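Side-chain contacts in laccase (Botrytis aclada, PDB 3SQR), which oxidises phenolic compounds at the expense of dioxygen, which it reduces to water at its copper centres, and probably helps to degrade lignin: residues Y175-F180 with E208-I213; E212-A217 with A574-G579; G220-L225 with I528-S533. All coordinates share one frame; numbering follows the deposited sequence.

Contact 1. Residues Y175-F180 with E208-I213; sequences YGDGLF and ESVFEI. With NAG (2-acetamido-2-deoxy-beta-D-glucopyranose), chain B; NAG (2-acetamido-2-deoxy-beta-D-glucopyranose), chain C.
Asp177 and Ser209 bring the two segments closest, Asp177 CA lying 5.9 Å from Ser209 CA, where the loop leading into strand 180-186 passes the start of helix 210-217. The side chain of Asp177 points toward that helix start, and its carboxylate uses both oxygens there. Its OD1 accepts from Val210 N at 2.8 Å, an almost straight bond (172° at the hydrogen) that arrives on the syn side, tilted 19° from the carboxylate plane. The other oxygen, OD2, takes the hydroxyl of Ser209, with OG at a very short 2.5 Å. Together the two bonds should hold the carboxylate in its rotation, and a salt bridge from Arg86 to OD1 would help to hold its negative charge.

Ser209 reaches both ways because chi1 of 174° sets its OG anti to the backbone N: it donates to Asp177 and also accepts from Phe211 N at 3.1 Å. Two apolar groups flank the carboxylate. Val210 CG1 rests 3.4 Å from Asp177 OD1, and the Phe211 ring brings CD2 to 3.5 Å from Asp177 OD2. Phe211 also meets sugar, its CB lying 3.3 Å from O4 of the chain C NAG.

Ser209 is thus a helix N-cap, and Asp177 reinforces it from across the junction between the first two cupredoxin-type domains of a multicopper oxidase.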
loop_
_atom_site.group_PDB
_atom_site.type_symbol
_atom_site.label_atom_id
_atom_site.label_comp_id
_atom_site.label_asym_id
_atom_site.label_seq_id
_atom_site.Cartn_x
_atom_site.Cartn_y
_atom_site.Cartn_z
ATOM N N TYR A 175 -2.898 8.669 -6.338
ATOM C CA TYR A 175 -1.983 7.565 -6.705
ATOM C C TYR A 175 -2.530 6.741 -7.850
ATOM O O TYR A 175 -1.768 6.005 -8.537
ATOM C CB TYR A 175 -1.523 6.694 -5.503
ATOM C CG TYR A 175 -2.453 5.572 -5.096
ATOM C CD1 TYR A 175 -2.445 4.398 -5.763
ATOM C CD2 TYR A 175 -3.360 5.718 -4.076
ATOM C CE1 TYR A 175 -3.249 3.368 -5.448
ATOM C CE2 TYR A 175 -4.224 4.640 -3.731
ATOM C CZ TYR A 175 -4.138 3.481 -4.415
ATOM O OH TYR A 175 -4.937 2.373 -4.162
ATOM N N GLY A 176 -3.827 6.867 -8.121
ATOM C CA GLY A 176 -4.430 6.260 -9.297
ATOM C C GLY A 176 -3.963 6.804 -10.620
ATOM O O GLY A 176 -4.089 6.138 -11.668
ATOM N N ASP A 177 -3.446 8.023 -10.567
ATOM C CA ASP A 177 -2.954 8.691 -11.758
ATOM C C ASP A 177 -1.429 8.579 -11.852
ATOM O O ASP A 177 -0.800 9.266 -12.638
ATOM C CB ASP A 177 -3.403 10.126 -11.786
ATOM C CG ASP A 177 -4.817 10.311 -12.373
ATOM O OD1 ASP A 177 -5.435 9.314 -12.847
ATOM O OD2 ASP A 177 -5.242 11.517 -12.434
ATOM N N GLY A 178 -0.849 7.712 -11.044
ATOM C CA GLY A 178 0.569 7.371 -11.132
ATOM C C GLY A 178 1.454 7.895 -10.012
ATOM O O GLY A 178 2.676 7.721 -10.103
ATOM N N LEU A 179 0.862 8.543 -8.984
ATOM C CA LEU A 179 1.591 9.238 -7.938
ATOM C C LEU A 179 2.063 8.266 -6.810
ATOM O O LEU A 179 1.573 8.267 -5.670
ATOM C CB LEU A 179 0.815 10.432 -7.403
ATOM C CG LEU A 179 1.617 11.463 -6.658
ATOM C CD1 LEU A 179 2.910 11.943 -7.406
ATOM C CD2 LEU A 179 0.696 12.725 -6.400
ATOM N N PHE A 180 2.958 7.394 -7.208
ATOM C CA PHE A 180 3.557 6.385 -6.309
ATOM C C PHE A 180 4.945 5.986 -6.796
ATOM O O PHE A 180 5.280 6.221 -7.939
ATOM C CB PHE A 180 2.657 5.128 -6.246
ATOM C CG PHE A 180 2.594 4.359 -7.525
ATOM C CD1 PHE A 180 3.539 3.371 -7.799
ATOM C CD2 PHE A 180 1.632 4.607 -8.467
ATOM C CE1 PHE A 180 3.535 2.647 -8.998
ATOM C CE2 PHE A 180 1.598 3.840 -9.660
ATOM C CZ PHE A 180 2.561 2.907 -9.934
ATOM N N GLU A 208 -7.510 7.526 -18.877
ATOM C CA GLU A 208 -7.856 8.871 -18.571
ATOM C C GLU A 208 -7.625 9.059 -17.064
ATOM O O GLU A 208 -7.492 8.099 -16.345
ATOM C CB GLU A 208 -9.304 9.137 -18.923
ATOM C CG GLU A 208 -10.317 8.204 -18.200
ATOM C CD GLU A 208 -10.372 6.765 -18.726
ATOM O OE1 GLU A 208 -10.251 6.618 -19.949
ATOM O OE2 GLU A 208 -10.568 5.778 -17.927
ATOM N N SER A 209 -7.619 10.297 -16.598
ATOM C CA SER A 209 -7.390 10.574 -15.183
ATOM C C SER A 209 -8.532 9.972 -14.411
ATOM O O SER A 209 -9.693 10.140 -14.761
ATOM C CB SER A 209 -7.375 12.060 -14.906
ATOM O OG SER A 209 -7.289 12.411 -13.507
ATOM N N VAL A 210 -8.194 9.375 -13.285
ATOM C CA VAL A 210 -9.176 8.830 -12.357
ATOM C C VAL A 210 -10.156 9.937 -11.950
ATOM O O VAL A 210 -11.321 9.681 -11.592
ATOM C CB VAL A 210 -8.421 8.252 -11.097
ATOM C CG1 VAL A 210 -7.717 9.335 -10.322
ATOM C CG2 VAL A 210 -9.371 7.555 -10.160
ATOM N N PHE A 211 -9.657 11.153 -11.897
ATOM C CA PHE A 211 -10.481 12.296 -11.469
ATOM C C PHE A 211 -11.608 12.611 -12.457
ATOM O O PHE A 211 -12.596 13.281 -12.075
ATOM C CB PHE A 211 -9.676 13.540 -11.178
ATOM C CG PHE A 211 -8.745 13.384 -10.024
ATOM C CD1 PHE A 211 -9.248 13.402 -8.739
ATOM C CD2 PHE A 211 -7.401 13.192 -10.228
ATOM C CE1 PHE A 211 -8.449 13.247 -7.665
ATOM C CE2 PHE A 211 -6.537 13.017 -9.150
ATOM C CZ PHE A 211 -7.059 13.079 -7.857
ATOM N N GLU A 212 -11.475 12.134 -13.682
ATOM C CA GLU A 212 -12.561 12.264 -14.670
ATOM C C GLU A 212 -13.682 11.269 -14.484
ATOM O O GLU A 212 -14.825 11.474 -14.978
ATOM C CB GLU A 212 -11.977 12.156 -16.068
ATOM C CG GLU A 212 -11.053 13.336 -16.266
ATOM C CD GLU A 212 -10.969 13.867 -17.652
ATOM O OE1 GLU A 212 -10.867 13.045 -18.595
ATOM O OE2 GLU A 212 -10.907 15.125 -17.769
ATOM N N ILE A 213 -13.396 10.182 -13.776
ATOM C CA ILE A 213 -14.355 9.116 -13.650
ATOM C C ILE A 213 -14.893 8.967 -12.231
ATOM O O ILE A 213 -15.724 8.087 -11.976
ATOM C CB ILE A 213 -13.790 7.814 -14.218
ATOM C CG1 ILE A 213 -12.390 7.573 -13.755
ATOM C CG2 ILE A 213 -13.617 7.949 -15.763
ATOM C CD1 ILE A 213 -11.742 6.324 -14.331
HETATM C C1 NAG B . -11.515 17.259 -11.950
HETATM C C2 NAG B . -11.685 16.674 -13.326
HETATM C C3 NAG B . -13.060 16.990 -13.885
HETATM C C4 NAG B . -14.156 16.712 -12.835
HETATM C C5 NAG B . -13.812 17.354 -11.518
HETATM C C6 NAG B . -14.813 17.138 -10.366
HETATM C C7 NAG B . -9.663 16.537 -14.701
HETATM C C8 NAG B . -8.724 17.296 -15.616
HETATM N N2 NAG B . -10.653 17.230 -14.195
HETATM O O3 NAG B . -13.222 16.143 -14.978
HETATM O O4 NAG B . -15.415 17.224 -13.260
HETATM O O5 NAG B . -12.544 16.806 -11.129
HETATM O O6 NAG B . -14.994 15.762 -10.239
HETATM O O7 NAG B . -9.553 15.362 -14.468
HETATM C C1 NAG C . -7.505 17.642 -8.409
HETATM C C2 NAG C . -8.968 17.876 -8.136
HETATM C C3 NAG C . -9.971 17.199 -9.054
HETATM C C4 NAG C . -9.597 17.565 -10.467
HETATM C C5 NAG C . -8.089 17.318 -10.702
HETATM C C6 NAG C . -7.593 17.906 -12.009
HETATM C C7 NAG C . -9.013 18.503 -5.743
HETATM C C8 NAG C . -9.512 18.018 -4.405
HETATM N N2 NAG C . -9.311 17.665 -6.750
HETATM O O3 NAG C . -11.268 17.629 -8.672
HETATM O O4 NAG C . -10.274 16.799 -11.418
HETATM O O5 NAG C . -7.271 17.934 -9.744
HETATM O O6 NAG C . -6.435 17.209 -12.405
HETATM O O7 NAG C . -8.426 19.578 -5.828
#

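Contact 2. Residues E212-A217 with A574-G579; sequences EIWDTA and AEDDSG. With NAG (2-acetamido-2-deoxy-beta-D-glucopyranose), chain B; BMA (beta-D-mannopyranose), chain D.
Trp214 and Asp576 run alongside one another with reversed sense, the indole and carboxylate planes 66° apart. The indole extends from helix 210-217 to the tail, its CG trans to the main-chain N at a chi1 of 159°, and NE1 donates to the backbone O of Asp576 at 3.1 Å. The bond is bent, 136° at the hydrogen, and the donor sits above the carbonyl plane. Asp576 OD2 comes to the same ring from its edge, in plane, 3.2 Å from Trp214 CD1. Further round the indole, CZ2 touches Asp577 CB at 3.5 Å.

The 574-579 segment belongs to the extreme C-terminal tail, which in ascomycete laccases plugs the way to the trinuclear copper cluster; the ending here is consistent with that. Asp577 OD1 closes an Asx turn by accepting from Gly579 N, while its OD2 is taken by Ser533.

The Asp215 side chain lies nearly perpendicular to that of Asp576, OD1 of the former 4.2 Å from OD2 of the latter. Water 1 sits between these like charges and donates to both oxygens, at 2.5 Å each, which probably eases their repulsion. The chain B NAG joins in: its O6 contacts this water and donates to Asp215 OD2 at 2.9 Å.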
loop_
_atom_site.group_PDB
_atom_site.type_symbol
_atom_site.label_atom_id
_atom_site.label_comp_id
_atom_site.label_asym_id
_atom_site.label_seq_id
_atom_site.Cartn_x
_atom_site.Cartn_y
_atom_site.Cartn_z
ATOM N N GLU A 212 -11.475 12.134 -13.682
ATOM C CA GLU A 212 -12.561 12.264 -14.670
ATOM C C GLU A 212 -13.682 11.269 -14.484
ATOM O O GLU A 212 -14.825 11.474 -14.978
ATOM C CB GLU A 212 -11.977 12.156 -16.068
ATOM C CG GLU A 212 -11.053 13.336 -16.266
ATOM C CD GLU A 212 -10.969 13.867 -17.652
ATOM O OE1 GLU A 212 -10.867 13.045 -18.595
ATOM O OE2 GLU A 212 -10.907 15.125 -17.769
ATOM N N ILE A 213 -13.396 10.182 -13.776
ATOM C CA ILE A 213 -14.355 9.116 -13.650
ATOM C C ILE A 213 -14.893 8.967 -12.231
ATOM O O ILE A 213 -15.724 8.087 -11.976
ATOM C CB ILE A 213 -13.790 7.814 -14.218
ATOM C CG1 ILE A 213 -12.390 7.573 -13.755
ATOM C CG2 ILE A 213 -13.617 7.949 -15.763
ATOM C CD1 ILE A 213 -11.742 6.324 -14.331
ATOM N N TRP A 214 -14.420 9.802 -11.305
ATOM C CA TRP A 214 -14.838 9.687 -9.913
ATOM C C TRP A 214 -16.329 9.980 -9.776
ATOM O O TRP A 214 -17.043 9.335 -9.002
ATOM C CB TRP A 214 -14.028 10.659 -9.057
ATOM C CG TRP A 214 -14.592 11.045 -7.746
ATOM C CD1 TRP A 214 -14.950 12.305 -7.379
ATOM C CD2 TRP A 214 -14.916 10.203 -6.624
ATOM N NE1 TRP A 214 -15.456 12.311 -6.134
ATOM C CE2 TRP A 214 -15.440 11.037 -5.626
ATOM C CE3 TRP A 214 -14.807 8.852 -6.364
ATOM C CZ2 TRP A 214 -15.863 10.551 -4.394
ATOM C CZ3 TRP A 214 -15.264 8.372 -5.149
ATOM C CH2 TRP A 214 -15.727 9.229 -4.165
ATOM N N ASP A 215 -16.819 10.976 -10.510
ATOM C CA ASP A 215 -18.261 11.264 -10.386
ATOM C C ASP A 215 -19.143 10.085 -10.813
ATOM O O ASP A 215 -20.187 9.807 -10.189
ATOM C CB ASP A 215 -18.629 12.585 -11.102
ATOM C CG ASP A 215 -18.085 13.778 -10.402
ATOM O OD1 ASP A 215 -18.182 13.856 -9.161
ATOM O OD2 ASP A 215 -17.554 14.683 -11.081
ATOM N N THR A 216 -18.729 9.337 -11.827
ATOM C CA THR A 216 -19.411 8.069 -12.154
ATOM C C THR A 216 -19.132 7.027 -11.070
ATOM O O THR A 216 -20.052 6.364 -10.578
ATOM C CB THR A 216 -18.968 7.511 -13.479
ATOM O OG1 THR A 216 -19.182 8.512 -14.480
ATOM C CG2 THR A 216 -19.727 6.218 -13.820
ATOM N N ALA A 217 -17.853 6.912 -10.669
ATOM C CA ALA A 217 -17.489 5.829 -9.735
ATOM C C ALA A 217 -18.264 5.967 -8.451
ATOM O O ALA A 217 -18.706 4.991 -7.869
ATOM C CB ALA A 217 -15.959 5.800 -9.451
ATOM N N ALA A 574 -12.723 21.954 -5.001
ATOM C CA ALA A 574 -12.907 21.728 -3.596
ATOM C C ALA A 574 -12.722 20.221 -3.392
ATOM O O ALA A 574 -12.837 19.435 -4.341
ATOM C CB ALA A 574 -14.322 22.116 -3.149
ATOM N N GLU A 575 -12.491 19.865 -2.145
ATOM C CA GLU A 575 -12.619 18.501 -1.671
ATOM C C GLU A 575 -13.963 17.929 -2.098
ATOM O O GLU A 575 -15.017 18.573 -1.955
ATOM C CB GLU A 575 -12.531 18.449 -0.132
ATOM C CG GLU A 575 -12.432 17.050 0.443
ATOM C CD GLU A 575 -12.369 17.046 1.975
ATOM O OE1 GLU A 575 -12.666 18.121 2.611
ATOM O OE2 GLU A 575 -12.067 15.978 2.561
ATOM N N ASP A 576 -13.950 16.734 -2.658
ATOM C CA ASP A 576 -15.170 16.126 -3.175
ATOM C C ASP A 576 -15.161 14.623 -2.874
ATOM O O ASP A 576 -15.809 13.849 -3.517
ATOM C CB ASP A 576 -15.455 16.500 -4.667
ATOM C CG ASP A 576 -14.673 15.684 -5.636
ATOM O OD1 ASP A 576 -13.574 15.260 -5.220
ATOM O OD2 ASP A 576 -15.135 15.470 -6.786
ATOM N N ASP A 577 -14.464 14.277 -1.809
ATOM C CA ASP A 577 -14.463 12.940 -1.302
ATOM C C ASP A 577 -14.090 12.961 0.150
ATOM O O ASP A 577 -14.179 13.990 0.805
ATOM C CB ASP A 577 -13.590 12.021 -2.181
ATOM C CG ASP A 577 -12.083 12.310 -2.106
ATOM O OD1 ASP A 577 -11.635 13.149 -1.300
ATOM O OD2 ASP A 577 -11.369 11.655 -2.927
ATOM N N SER A 578 -13.703 11.820 0.710
ATOM C CA SER A 578 -13.454 11.747 2.131
ATOM C C SER A 578 -12.205 12.547 2.598
ATOM O O SER A 578 -12.031 12.775 3.778
ATOM C CB SER A 578 -13.177 10.303 2.486
ATOM O OG SER A 578 -12.044 9.883 1.744
ATOM N N GLY A 579 -11.324 12.874 1.679
ATOM C CA GLY A 579 -10.095 13.564 1.991
ATOM C C GLY A 579 -8.877 12.669 2.014
ATOM O O GLY A 579 -7.725 13.185 1.924
HETATM C C1 NAG B . -11.515 17.259 -11.950
HETATM C C2 NAG B . -11.685 16.674 -13.326
HETATM C C3 NAG B . -13.060 16.990 -13.885
HETATM C C4 NAG B . -14.156 16.712 -12.835
HETATM C C5 NAG B . -13.812 17.354 -11.518
HETATM C C6 NAG B . -14.813 17.138 -10.366
HETATM C C7 NAG B . -9.663 16.537 -14.701
HETATM C C8 NAG B . -8.724 17.296 -15.616
HETATM N N2 NAG B . -10.653 17.230 -14.195
HETATM O O3 NAG B . -13.222 16.143 -14.978
HETATM O O4 NAG B . -15.415 17.224 -13.260
HETATM O O5 NAG B . -12.544 16.806 -11.129
HETATM O O6 NAG B . -14.994 15.762 -10.239
HETATM O O7 NAG B . -9.553 15.362 -14.468
HETATM C C1 BMA D . -16.277 16.144 -13.614
HETATM C C2 BMA D . -17.691 16.730 -13.650
HETATM C C3 BMA D . -18.592 15.670 -14.251
HETATM C C4 BMA D . -18.131 15.108 -15.591
HETATM C C5 BMA D . -16.637 14.697 -15.643
HETATM C C6 BMA D . -15.961 14.806 -17.031
HETATM O O2 BMA D . -17.616 17.900 -14.441
HETATM O O3 BMA D . -19.894 16.221 -14.305
HETATM O O4 BMA D . -18.900 13.962 -15.838
HETATM O O5 BMA D . -15.887 15.625 -14.862
HETATM O O6 BMA D . -16.427 14.169 -18.213
HETATM O O HOH W 1 -17.102 15.931 -8.271
#

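Contact 3. Residues G220-L225 with I528-S533; sequences GAPPAL and IAWHAS. With CU (copper (II) ion), chain E.
Trp530 lies against two consecutive prolines, Pro222 and Pro223, its CA 6.9 Å from Pro222 CA. Starting from CB, the side chain leaves the short helix 529-533 in the direction of the proline loop. CG lies anti to the carbonyl carbon (chi1 -47°), and chi2 of 120° turns the CD1-NE1 edge to the loop. CD1 meets Pro222, whose CB is 3.5 Å away, with Pro222 CG a little farther off; the two side chains run past one another in opposite senses.

NE1, the next atom along the edge, is still near Pro222 CB, but its N-H goes elsewhere: it donates, in the plane of the indole, to water 2 at 2.8 Å. That water in turn donates to the backbone O of Pro223 at 2.7 Å. From CE2 to CZ2 the neighbour becomes the ring of Pro223. Its CD lies 3.5 Å above the indole plane, displaced toward the rim, and is 3.8 Å from Trp530 CZ2. On the rest of the six-membered ring, CE3 meets Ala217 CB and CH2 meets Val210 CG2, both of helix 210-217.

The next residue in the helix, His531, binds copper through ND1 at 2.0 Å, and His463 and Cys526 complete this type 1 site. Ile528 CG2 lies over the centre of the imidazole, 3.7 Å above it.

Between the prolines and Trp530 the direct contact is purely apolar. A polar connection is indirect: a single water joins the indole N-H to a proline carbonyl, so both groups find a hydrogen-bond partner beside an apolar interface.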
loop_
_atom_site.group_PDB
_atom_site.type_symbol
_atom_site.label_atom_id
_atom_site.label_comp_id
_atom_site.label_asym_id
_atom_site.label_seq_id
_atom_site.Cartn_x
_atom_site.Cartn_y
_atom_site.Cartn_z
ATOM N N GLY A 220 -21.508 4.301 -7.105
ATOM C CA GLY A 220 -21.431 3.022 -6.371
ATOM C C GLY A 220 -20.579 1.938 -6.985
ATOM O O GLY A 220 -20.135 0.981 -6.295
ATOM N N ALA A 221 -20.381 2.002 -8.285
ATOM C CA ALA A 221 -19.740 0.895 -8.987
ATOM C C ALA A 221 -18.378 1.391 -9.491
ATOM O O ALA A 221 -18.329 2.329 -10.211
ATOM C CB ALA A 221 -20.588 0.471 -10.143
ATOM N N PRO A 222 -17.284 0.720 -9.117
ATOM C CA PRO A 222 -16.004 1.088 -9.701
ATOM C C PRO A 222 -16.044 0.818 -11.212
ATOM O O PRO A 222 -16.568 -0.188 -11.633
ATOM C CB PRO A 222 -15.037 0.126 -9.031
ATOM C CG PRO A 222 -15.619 -0.094 -7.691
ATOM C CD PRO A 222 -17.103 -0.318 -8.096
ATOM N N PRO A 223 -15.544 1.756 -12.012
ATOM C CA PRO A 223 -15.498 1.445 -13.442
ATOM C C PRO A 223 -14.490 0.356 -13.815
ATOM O O PRO A 223 -13.477 0.209 -13.132
ATOM C CB PRO A 223 -15.057 2.763 -14.073
ATOM C CG PRO A 223 -14.313 3.475 -13.029
ATOM C CD PRO A 223 -15.037 3.100 -11.698
ATOM N N ALA A 224 -14.783 -0.385 -14.876
ATOM C CA ALA A 224 -13.791 -1.231 -15.539
ATOM C C ALA A 224 -12.822 -0.268 -16.212
ATOM O O ALA A 224 -13.229 0.618 -16.982
ATOM C CB ALA A 224 -14.411 -2.146 -16.567
ATOM N N LEU A 225 -11.550 -0.370 -15.833
ATOM C CA LEU A 225 -10.529 0.488 -16.449
ATOM C C LEU A 225 -10.016 -0.164 -17.691
ATOM O O LEU A 225 -10.221 -1.369 -17.971
ATOM C CB LEU A 225 -9.400 0.784 -15.443
ATOM C CG LEU A 225 -9.869 1.461 -14.162
ATOM C CD1 LEU A 225 -8.714 1.784 -13.255
ATOM C CD2 LEU A 225 -10.727 2.704 -14.436
ATOM N N ILE A 528 -8.745 0.184 -1.484
ATOM C CA ILE A 528 -9.385 0.358 -2.789
ATOM C C ILE A 528 -9.680 1.868 -2.854
ATOM O O ILE A 528 -10.390 2.402 -1.989
ATOM C CB ILE A 528 -10.653 -0.475 -2.927
ATOM C CG1 ILE A 528 -10.345 -1.971 -2.962
ATOM C CG2 ILE A 528 -11.439 -0.008 -4.223
ATOM C CD1 ILE A 528 -11.595 -2.904 -2.813
ATOM N N ALA A 529 -9.050 2.568 -3.788
ATOM C CA ALA A 529 -9.043 3.990 -3.752
ATOM C C ALA A 529 -10.452 4.552 -3.777
ATOM O O ALA A 529 -10.722 5.502 -3.059
ATOM C CB ALA A 529 -8.170 4.596 -4.925
ATOM N N TRP A 530 -11.332 3.959 -4.589
ATOM C CA TRP A 530 -12.722 4.396 -4.571
ATOM C C TRP A 530 -13.332 4.290 -3.197
ATOM O O TRP A 530 -14.040 5.233 -2.809
ATOM C CB TRP A 530 -13.575 3.631 -5.556
ATOM C CG TRP A 530 -13.000 3.494 -6.931
ATOM C CD1 TRP A 530 -12.702 2.355 -7.565
ATOM C CD2 TRP A 530 -12.728 4.556 -7.855
ATOM N NE1 TRP A 530 -12.264 2.613 -8.831
ATOM C CE2 TRP A 530 -12.307 3.965 -9.033
ATOM C CE3 TRP A 530 -12.928 5.944 -7.823
ATOM C CZ2 TRP A 530 -11.993 4.711 -10.169
ATOM C CZ3 TRP A 530 -12.613 6.676 -8.921
ATOM C CH2 TRP A 530 -12.140 6.044 -10.077
ATOM N N HIS A 531 -13.049 3.197 -2.481
ATOM C CA HIS A 531 -13.667 2.949 -1.169
ATOM C C HIS A 531 -13.113 3.900 -0.136
ATOM O O HIS A 531 -13.867 4.474 0.651
ATOM C CB HIS A 531 -13.470 1.498 -0.748
ATOM C CG HIS A 531 -14.173 0.526 -1.652
ATOM N ND1 HIS A 531 -14.173 -0.821 -1.443
ATOM C CD2 HIS A 531 -14.875 0.723 -2.799
ATOM C CE1 HIS A 531 -14.867 -1.417 -2.397
ATOM N NE2 HIS A 531 -15.324 -0.490 -3.223
ATOM N N ALA A 532 -11.815 4.145 -0.183
ATOM C CA ALA A 532 -11.222 5.169 0.661
ATOM C C ALA A 532 -11.862 6.511 0.442
ATOM O O ALA A 532 -12.231 7.211 1.384
ATOM C CB ALA A 532 -9.647 5.238 0.430
ATOM N N SER A 533 -12.006 6.884 -0.821
ATOM C CA SER A 533 -12.614 8.168 -1.183
ATOM C C SER A 533 -14.107 8.265 -0.767
ATOM O O SER A 533 -14.591 9.378 -0.405
ATOM C CB SER A 533 -12.491 8.383 -2.656
ATOM O OG SER A 533 -11.218 8.921 -2.917
HETATM CU CU CU E . -13.120 -1.600 0.099
HETATM O O HOH W 2 -11.846 1.090 -11.103
#

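How the contacts relate
The three contacts form one cluster, with centres 10 to 11 Å apart, arranged round helix 210-217 and the short helix 529-533. Contacts 1 and 2 share the first of these and also touch the same chain B NAG. Contact 1 meets contact 3 where Val210 CG2 packs on Trp530 CH2 at 3.2 Å. Contact 2 adds Ala217, whose CB lies 3.6 Å from Pro223 CD, and ties the C-terminal tail to helix 529-533 by two probable hydrogen bonds: Asp577 OD2 to Ser533 OG and Ser578 OG to Ala532 O, both 2.7 Å. Contact 3 holds His531, a ligand of the type 1 copper; the copper ion lies about 11 Å from the Trp214 side chain of contact 2.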